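Local coordinates for protein argonaute (PDB 5G5S) that uses short single-stranded DNA guides to bind complementary DNA strands and cut them, and may thereby defend the archaeon against invading genetic elements, at residues N40-V45 and G50-K55; N380-N385 and N477-I482. All blocks are in the same frame, centred on the assembly; numbering follows the deposited sequence.

In the fold
Contacts 1 and 2 lie in different domains, on opposite sides of the centre of the chain: their own centres are 59 Å apart, and their nearest atoms about 39 Å. Contact 1 joins a helix to a strand in the N-terminal domain, near the molecular surface; the side chain of Tyr42 is about 8 Å from that of Lys109, which touches the guide DNA. Contact 2 packs two helices of the Mid domain, which holds the phosphorylated 5' end of the guide. There Gln481 contacts the guide, and the side chain of Leu478 is about 4 Å from that of Gln459, which binds a divalent metal cation in a structure of this protein.

Contact 1. Residues N40-V45 and G50-K55; sequences NFYRFV and GMIINK
Ile52 is the bump of this contact, and the hollow it fills is formed by Phe41, Tyr42 and Val45, on one side of the helix that starts at Phe41. CG1 sits 3.4 Å from Phe41 CE2 and 3.6 Å from Val45 CG2. Beyond it, CD1 reaches over the helix backbone, 3.6 Å from Tyr42 CA, with the CB of Tyr42 slightly farther off. The second branch, CG2, meets the Phe41 ring as well, at 3.7 Å from CE2. Phe41 extends its ring toward the strand because its CG stands anti to N (chi1 -174°), and the CD2–CE2 side lies obliquely against the isoleucine. Val45 crosses Ile52 at about a right angle and forms another wall. In fold terms this is a helix laid against strand 51-54, the outermost strand of the four-stranded antiparallel sheet of the N-terminal domain; Phe41 also touches Ile31 and Val45 touches Phe60, so the same helix face reaches the next two strands of the sheet, 59-62 and 25-31. Near the turn between helix and strand the backbones close up: Gly50 N donates to Val45 O at 2.8 Å. At the other end, Asn40 N-caps the helix through a weak bond from Arg43 N to its OD1. The side chain of Met51 sets off away from helix 41-47; it touches Ile99 and Lys102 of helix 97-111.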
loop_
_atom_site.group_PDB
_atom_site.type_symbol
_atom_site.label_atom_id
_atom_site.label_comp_id
_atom_site.label_asym_id
_atom_site.label_seq_id
_atom_site.Cartn_x
_atom_site.Cartn_y
_atom_site.Cartn_z
ATOM N N ASN A 40 -22.501 0.495 -24.800
ATOM C CA ASN A 40 -21.777 0.901 -23.585
ATOM C C ASN A 40 -22.608 1.778 -22.650
ATOM O O ASN A 40 -22.351 2.964 -22.482
ATOM C CB ASN A 40 -20.407 1.523 -23.883
ATOM C CG ASN A 40 -19.531 1.599 -22.653
ATOM O OD1 ASN A 40 -19.918 1.154 -21.573
ATOM N ND2 ASN A 40 -18.342 2.158 -22.813
ATOM N N PHE A 41 -23.613 1.159 -22.050
ATOM C CA PHE A 41 -24.564 1.821 -21.169
ATOM C C PHE A 41 -23.920 2.505 -19.969
ATOM O O PHE A 41 -24.313 3.612 -19.616
ATOM C CB PHE A 41 -25.563 0.765 -20.682
ATOM C CG PHE A 41 -26.698 1.308 -19.865
ATOM C CD1 PHE A 41 -27.464 2.359 -20.324
ATOM C CD2 PHE A 41 -27.026 0.730 -18.656
ATOM C CE1 PHE A 41 -28.519 2.843 -19.577
ATOM C CE2 PHE A 41 -28.078 1.207 -17.905
ATOM C CZ PHE A 41 -28.827 2.266 -18.366
ATOM N N TYR A 42 -22.922 1.880 -19.354
ATOM C CA TYR A 42 -22.280 2.485 -18.192
ATOM C C TYR A 42 -21.620 3.815 -18.535
ATOM O O TYR A 42 -21.721 4.781 -17.788
ATOM C CB TYR A 42 -21.246 1.541 -17.588
ATOM C CG TYR A 42 -20.328 2.223 -16.606
ATOM C CD1 TYR A 42 -19.210 2.915 -17.042
ATOM C CD2 TYR A 42 -20.586 2.188 -15.247
ATOM C CE1 TYR A 42 -18.368 3.547 -16.149
ATOM C CE2 TYR A 42 -19.751 2.817 -14.347
ATOM C CZ TYR A 42 -18.644 3.495 -14.803
ATOM O OH TYR A 42 -17.811 4.122 -13.908
ATOM N N ARG A 43 -20.943 3.866 -19.672
ATOM C CA ARG A 43 -20.299 5.093 -20.115
ATOM C C ARG A 43 -21.330 6.173 -20.407
ATOM O O ARG A 43 -21.123 7.346 -20.111
ATOM C CB ARG A 43 -19.445 4.843 -21.354
ATOM N N PHE A 44 -22.443 5.755 -20.996
ATOM C CA PHE A 44 -23.515 6.656 -21.376
ATOM C C PHE A 44 -24.142 7.391 -20.200
ATOM O O PHE A 44 -24.414 8.582 -20.299
ATOM C CB PHE A 44 -24.585 5.871 -22.131
ATOM C CG PHE A 44 -25.783 6.684 -22.500
ATOM C CD1 PHE A 44 -25.707 7.633 -23.496
ATOM C CD2 PHE A 44 -26.985 6.492 -21.855
ATOM C CE1 PHE A 44 -26.809 8.382 -23.839
ATOM C CE2 PHE A 44 -28.092 7.236 -22.192
ATOM C CZ PHE A 44 -28.004 8.184 -23.185
ATOM N N VAL A 45 -24.363 6.701 -19.087
ATOM C CA VAL A 45 -24.964 7.349 -17.925
ATOM C C VAL A 45 -23.930 8.167 -17.162
ATOM O O VAL A 45 -24.220 9.242 -16.649
ATOM C CB VAL A 45 -25.640 6.338 -16.979
ATOM C CG1 VAL A 45 -26.985 5.910 -17.532
ATOM C CG2 VAL A 45 -24.753 5.130 -16.765
ATOM N N GLY A 50 -25.286 10.397 -14.383
ATOM C CA GLY A 50 -26.240 9.445 -13.833
ATOM C C GLY A 50 -25.647 8.201 -13.202
ATOM O O GLY A 50 -24.431 8.103 -13.010
ATOM N N MET A 51 -26.526 7.235 -12.883
ATOM C CA MET A 51 -26.182 5.968 -12.242
ATOM C C MET A 51 -27.168 4.873 -12.655
ATOM O O MET A 51 -28.382 5.108 -12.641
ATOM C CB MET A 51 -26.216 6.148 -10.724
ATOM C CG MET A 51 -25.523 5.049 -9.967
ATOM S SD MET A 51 -25.715 5.220 -8.180
ATOM C CE MET A 51 -24.954 6.809 -7.912
ATOM N N ILE A 52 -26.652 3.667 -12.966
ATOM C CA ILE A 52 -27.464 2.517 -13.388
ATOM C C ILE A 52 -28.258 1.900 -12.221
ATOM O O ILE A 52 -27.679 1.609 -11.173
ATOM C CB ILE A 52 -26.599 1.440 -14.124
ATOM C CG1 ILE A 52 -25.921 2.011 -15.381
ATOM C CG2 ILE A 52 -27.417 0.181 -14.465
ATOM C CD1 ILE A 52 -24.749 1.208 -15.909
ATOM N N ILE A 53 -29.568 1.655 -12.436
ATOM C CA ILE A 53 -30.435 0.975 -11.472
ATOM C C ILE A 53 -30.375 -0.524 -11.787
ATOM O O ILE A 53 -29.953 -1.317 -10.942
ATOM C CB ILE A 53 -31.887 1.544 -11.472
ATOM C CG1 ILE A 53 -31.929 3.061 -11.115
ATOM C CG2 ILE A 53 -32.839 0.714 -10.591
ATOM C CD1 ILE A 53 -31.285 3.494 -9.779
ATOM N N ASN A 54 -30.784 -0.899 -13.013
ATOM C CA ASN A 54 -30.766 -2.272 -13.514
ATOM C C ASN A 54 -30.223 -2.258 -14.941
ATOM O O ASN A 54 -30.695 -1.469 -15.771
ATOM C CB ASN A 54 -32.171 -2.890 -13.472
ATOM C CG ASN A 54 -32.176 -4.401 -13.524
ATOM O OD1 ASN A 54 -31.727 -5.027 -14.494
ATOM N ND2 ASN A 54 -32.700 -5.024 -12.477
ATOM N N LYS A 55 -29.211 -3.101 -15.215
ATOM C CA LYS A 55 -28.599 -3.201 -16.541
ATOM C C LYS A 55 -29.550 -3.856 -17.554
ATOM O O LYS A 55 -29.606 -3.407 -18.700
ATOM C CB LYS A 55 -27.262 -3.951 -16.476
#

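Contact 2. Residues N380-N385 and N477-I482; sequences NKMFRN and NLLIQI
Met382 reaches from helix 372-390 to Leu478 and Leu479 on helix 473-485, and the meeting is wholly apolar. Its SD is 3.7 Å from Leu478 CD2, and the methyl CE lies 4.0 Å from that same carbon, so one leucine branch faces the end of the thioether. The two side chains cross at about a right angle. Leu479 comes less close, its CD2 standing 4.2 Å from SD. Met382 leaves its helix with CG anti to N (chi1 168°) and stays extended to SD, and a bend at chi3 (67°) turns CE aside. That bend brings in an aromatic neighbour of the same helix: CE sits over one face of the Phe383 ring, 3.6 Å above its plane and offset toward the rim. The helix backbones stay well separated, 9.2 Å between the CA atoms of Met382 and Leu479, and the side chains alone bridge the distance. Leu431 of strand 428-434 and Trp466 each touch both Met382 and Leu478, closing round the pair. No polar bond joins the segments; within one helix, Asn385 ND2 donates to Lys381 O at 2.7 Å, in the carbonyl plane. Gln481, a turn on from Leu478, contacts guide DNA and is an inferred metal ligand; its OE1 accepts from Leu673 N. Two helices pack side by side on one face of the parallel sheet, as in the Rossmann-like Mid domain of Argonautes, near the guide's 5'-phosphate pocket.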
loop_
_atom_site.group_PDB
_atom_site.type_symbol
_atom_site.label_atom_id
_atom_site.label_comp_id
_atom_site.label_asym_id
_atom_site.label_seq_id
_atom_site.Cartn_x
_atom_site.Cartn_y
_atom_site.Cartn_z
ATOM N N ASN A 380 30.748 -5.820 15.627
ATOM C CA ASN A 380 31.203 -6.626 16.768
ATOM C C ASN A 380 30.525 -6.226 18.084
ATOM O O ASN A 380 29.910 -7.084 18.719
ATOM C CB ASN A 380 32.731 -6.619 16.895
ATOM C CG ASN A 380 33.464 -7.329 15.773
ATOM O OD1 ASN A 380 32.935 -8.223 15.102
ATOM N ND2 ASN A 380 34.718 -6.957 15.556
ATOM N N LYS A 381 30.593 -4.925 18.468
ATOM C CA LYS A 381 29.971 -4.392 19.690
ATOM C C LYS A 381 28.467 -4.649 19.748
ATOM O O LYS A 381 27.929 -4.814 20.838
ATOM C CB LYS A 381 30.263 -2.895 19.861
ATOM N N MET A 382 27.791 -4.698 18.588
ATOM C CA MET A 382 26.358 -4.979 18.530
ATOM C C MET A 382 26.074 -6.480 18.697
ATOM O O MET A 382 25.236 -6.851 19.522
ATOM C CB MET A 382 25.735 -4.444 17.232
ATOM C CG MET A 382 24.319 -4.968 16.990
ATOM S SD MET A 382 23.621 -4.624 15.372
ATOM C CE MET A 382 24.662 -5.607 14.346
ATOM N N PHE A 383 26.734 -7.330 17.888
ATOM C CA PHE A 383 26.529 -8.775 17.920
ATOM C C PHE A 383 27.071 -9.476 19.172
ATOM O O PHE A 383 26.422 -10.401 19.644
ATOM C CB PHE A 383 27.021 -9.452 16.633
ATOM C CG PHE A 383 26.138 -9.296 15.410
ATOM C CD1 PHE A 383 24.808 -9.702 15.435
ATOM C CD2 PHE A 383 26.662 -8.831 14.210
ATOM C CE1 PHE A 383 24.005 -9.593 14.292
ATOM C CE2 PHE A 383 25.863 -8.739 13.064
ATOM C CZ PHE A 383 24.537 -9.116 13.114
ATOM N N ARG A 384 28.227 -9.052 19.717
ATOM C CA ARG A 384 28.787 -9.685 20.924
ATOM C C ARG A 384 27.900 -9.481 22.158
ATOM O O ARG A 384 27.807 -10.380 22.997
ATOM C CB ARG A 384 30.235 -9.246 21.191
ATOM N N ASN A 385 27.231 -8.309 22.245
ATOM C CA ASN A 385 26.303 -7.966 23.325
ATOM C C ASN A 385 24.979 -8.691 23.114
ATOM O O ASN A 385 24.307 -9.035 24.089
ATOM C CB ASN A 385 26.093 -6.449 23.420
ATOM C CG ASN A 385 27.180 -5.734 24.196
ATOM O OD1 ASN A 385 27.128 -5.615 25.427
ATOM N ND2 ASN A 385 28.177 -5.221 23.497
ATOM N N ASN A 477 16.670 -0.272 16.001
ATOM C CA ASN A 477 15.816 -0.420 14.821
ATOM C C ASN A 477 16.284 -1.512 13.874
ATOM O O ASN A 477 15.458 -2.167 13.244
ATOM C CB ASN A 477 15.655 0.903 14.080
ATOM C CG ASN A 477 14.805 1.911 14.805
ATOM O OD1 ASN A 477 14.033 1.586 15.710
ATOM N ND2 ASN A 477 14.916 3.163 14.402
ATOM N N LEU A 478 17.597 -1.702 13.768
ATOM C CA LEU A 478 18.191 -2.734 12.926
ATOM C C LEU A 478 17.862 -4.099 13.502
ATOM O O LEU A 478 17.471 -4.985 12.752
ATOM C CB LEU A 478 19.721 -2.537 12.803
ATOM C CG LEU A 478 20.505 -3.639 12.069
ATOM C CD1 LEU A 478 20.086 -3.739 10.603
ATOM C CD2 LEU A 478 22.014 -3.434 12.212
ATOM N N LEU A 479 18.001 -4.262 14.830
ATOM C CA LEU A 479 17.690 -5.512 15.515
ATOM C C LEU A 479 16.208 -5.853 15.455
ATOM O O LEU A 479 15.890 -7.019 15.238
ATOM C CB LEU A 479 18.262 -5.562 16.946
ATOM C CG LEU A 479 19.793 -5.673 17.036
ATOM C CD1 LEU A 479 20.278 -5.479 18.457
ATOM C CD2 LEU A 479 20.296 -7.012 16.467
ATOM N N ILE A 480 15.307 -4.832 15.549
ATOM C CA ILE A 480 13.853 -5.001 15.429
ATOM C C ILE A 480 13.528 -5.619 14.062
ATOM O O ILE A 480 12.780 -6.598 13.983
ATOM C CB ILE A 480 13.078 -3.662 15.648
ATOM C CG1 ILE A 480 13.103 -3.244 17.137
ATOM C CG2 ILE A 480 11.622 -3.780 15.134
ATOM C CD1 ILE A 480 12.818 -1.796 17.396
ATOM N N GLN A 481 14.125 -5.050 13.000
ATOM C CA GLN A 481 13.921 -5.507 11.633
ATOM C C GLN A 481 14.489 -6.896 11.369
ATOM O O GLN A 481 13.830 -7.678 10.688
ATOM C CB GLN A 481 14.385 -4.461 10.609
ATOM C CG GLN A 481 13.786 -4.720 9.232
ATOM C CD GLN A 481 13.574 -3.490 8.407
ATOM O OE1 GLN A 481 13.202 -2.426 8.899
ATOM N NE2 GLN A 481 13.729 -3.648 7.107
ATOM N N ILE A 482 15.666 -7.223 11.960
ATOM C CA ILE A 482 16.308 -8.540 11.858
ATOM C C ILE A 482 15.397 -9.615 12.475
ATOM O O ILE A 482 15.189 -10.663 11.855
ATOM C CB ILE A 482 17.746 -8.523 12.456
ATOM C CG1 ILE A 482 18.719 -7.765 11.523
ATOM C CG2 ILE A 482 18.255 -9.940 12.773
ATOM C CD1 ILE A 482 20.212 -7.543 12.069
#